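Local coordinates for esterase D (Lactobacillus rhamnosus, PDB 3DYV), which probably hydrolyses carboxylic esters, as a serine hydrolase of the alpha/beta-hydrolase fold, at residues A[125-130]-A[175-180]. Numbering follows the deposited sequence.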
loop_
_atom_site.group_PDB
_atom_site.type_symbol
_atom_site.label_atom_id
_atom_site.label_comp_id
_atom_site.label_asym_id
_atom_site.label_seq_id
_atom_site.Cartn_x
_atom_site.Cartn_y
_atom_site.Cartn_z
ATOM N N SER A 125 -2.976 -3.407 -5.838
ATOM C CA SER A 125 -3.753 -3.868 -4.683
ATOM C C SER A 125 -5.209 -4.116 -5.089
ATOM O O SER A 125 -6.070 -3.254 -4.895
ATOM C CB SER A 125 -3.700 -2.849 -3.542
ATOM O OG SER A 125 -4.331 -3.354 -2.374
ATOM N N PRO A 126 -5.489 -5.297 -5.666
ATOM C CA PRO A 126 -6.847 -5.646 -6.101
ATOM C C PRO A 126 -7.918 -5.702 -4.998
ATOM O O PRO A 126 -9.109 -5.681 -5.318
ATOM C CB PRO A 126 -6.664 -7.034 -6.725
ATOM C CG PRO A 126 -5.217 -7.127 -7.050
ATOM C CD PRO A 126 -4.532 -6.372 -5.974
ATOM N N ILE A 127 -7.501 -5.798 -3.733
ATOM C CA ILE A 127 -8.403 -5.780 -2.567
ATOM C C ILE A 127 -9.146 -7.109 -2.411
ATOM O O ILE A 127 -9.039 -7.770 -1.377
ATOM C CB ILE A 127 -9.441 -4.614 -2.603
ATOM C CG1 ILE A 127 -8.765 -3.255 -2.831
ATOM C CG2 ILE A 127 -10.238 -4.583 -1.313
ATOM C CD1 ILE A 127 -7.699 -2.891 -1.808
ATOM N N LEU A 128 -9.905 -7.478 -3.440
ATOM C CA LEU A 128 -10.576 -8.773 -3.496
ATOM C C LEU A 128 -9.511 -9.873 -3.403
ATOM O O LEU A 128 -8.597 -9.908 -4.228
ATOM C CB LEU A 128 -11.363 -8.907 -4.809
ATOM C CG LEU A 128 -12.620 -8.043 -5.029
ATOM C CD1 LEU A 128 -13.663 -8.338 -3.979
ATOM C CD2 LEU A 128 -12.329 -6.540 -5.062
ATOM N N PRO A 129 -9.598 -10.750 -2.383
ATOM C CA PRO A 129 -8.567 -11.788 -2.261
ATOM C C PRO A 129 -8.603 -12.830 -3.380
ATOM O O PRO A 129 -9.672 -13.168 -3.887
ATOM C CB PRO A 129 -8.873 -12.453 -0.908
ATOM C CG PRO A 129 -9.858 -11.583 -0.230
ATOM C CD PRO A 129 -10.587 -10.830 -1.294
ATOM N N GLY A 130 -7.432 -13.331 -3.758
ATOM C CA GLY A 130 -7.339 -14.360 -4.788
ATOM C C GLY A 130 -6.053 -15.148 -4.669
ATOM O O GLY A 130 -5.361 -15.076 -3.652
ATOM N N THR A 175 -13.737 -7.607 4.261
ATOM C CA THR A 175 -14.622 -6.594 4.830
ATOM C C THR A 175 -14.516 -5.289 4.047
ATOM O O THR A 175 -15.530 -4.668 3.719
ATOM C CB THR A 175 -14.306 -6.365 6.313
ATOM O OG1 THR A 175 -14.540 -7.584 7.025
ATOM C CG2 THR A 175 -15.171 -5.259 6.896
ATOM N N VAL A 176 -13.285 -4.890 3.737
ATOM C CA VAL A 176 -13.053 -3.723 2.900
ATOM C C VAL A 176 -13.704 -3.918 1.533
ATOM O O VAL A 176 -14.351 -3.014 1.024
ATOM C CB VAL A 176 -11.545 -3.420 2.734
ATOM C CG1 VAL A 176 -11.347 -2.204 1.847
ATOM C CG2 VAL A 176 -10.892 -3.205 4.102
ATOM N N ALA A 177 -13.559 -5.110 0.954
ATOM C CA ALA A 177 -14.154 -5.400 -0.352
ATOM C C ALA A 177 -15.683 -5.265 -0.338
ATOM O O ALA A 177 -16.273 -4.694 -1.261
ATOM C CB ALA A 177 -13.743 -6.787 -0.822
ATOM N N ALA A 178 -16.312 -5.777 0.715
ATOM C CA ALA A 178 -17.776 -5.727 0.864
ATOM C C ALA A 178 -18.315 -4.302 1.047
ATOM O O ALA A 178 -19.503 -4.050 0.809
ATOM C CB ALA A 178 -18.214 -6.604 2.040
ATOM N N ASP A 179 -17.449 -3.384 1.479
ATOM C CA ASP A 179 -17.816 -1.979 1.691
ATOM C C ASP A 179 -17.400 -1.052 0.538
ATOM O O ASP A 179 -17.473 0.169 0.676
ATOM C CB ASP A 179 -17.205 -1.467 3.006
ATOM C CG ASP A 179 -17.951 -1.955 4.242
ATOM O OD1 ASP A 179 -19.150 -2.285 4.150
ATOM O OD2 ASP A 179 -17.335 -1.991 5.326
ATOM N N LEU A 180 -16.982 -1.613 -0.596
ATOM C CA LEU A 180 -16.559 -0.788 -1.743
ATOM C C LEU A 180 -17.685 0.098 -2.291
ATOM O O LEU A 180 -17.426 1.155 -2.871
ATOM C CB LEU A 180 -15.974 -1.658 -2.859
ATOM C CG LEU A 180 -14.593 -2.252 -2.567
ATOM C CD1 LEU A 180 -14.216 -3.282 -3.626
ATOM C CD2 LEU A 180 -13.530 -1.151 -2.481
#
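The CA atoms of L128 and A177 are the nearest pair across the segments, 5.8 Å apart, where the loop leaving strand 119-123 passes the last turn of helix 155-178. The loop kinks sharply at I127, whose positive phi (75°) and negative psi (-59°) place it at the centre of a classic gamma turn, closed by a 2.7 Å bond from L128 N to P126 O. Toward the end of the helix the backbone bonds come to span three residues rather than four: D179 N bonds V176 O and, weakly, T175 O, and L180 N bonds A177 O at 3.2 Å. L180 still faces the loop.

The side chains of I127 and L128 meet V176 and A177 of the helix, and L180 in the turn that follows it, through methyl groups. The CG2 branch of I127, trans to its own backbone N, reaches V176 CG1 at 4.1 Å and A177 CB at 4.2 Å; the I127 and V176 side chains cross nearly at right angles. With CG beside its backbone N (chi1 -69°), L128 divides its contacts: CD1 sits against A177 CB at 3.5 Å, a tight methyl pair, while CD2 meets L180 CD1 at 4.0 Å.

Around this seam, I127 also packs on M108 and L206, and L180 on L206 and A209. S125 OG is hydrogen-bonded to the carbonyl O of S101, the predicted nucleophile, whose side chain lies about 8 Å from that of I127.

Both segments flank the helical insertion between strands 119-123 and 187-192, in the position where many alpha/beta hydrolases carry a cap, so its entry and exit are packed together near the predicted active site. No hydrogen bond or salt bridge joins them: the contact is wholly apolar, and its fit depends on methyl packing, from buried I127 and V176 to the partly exposed L128-A177 pair.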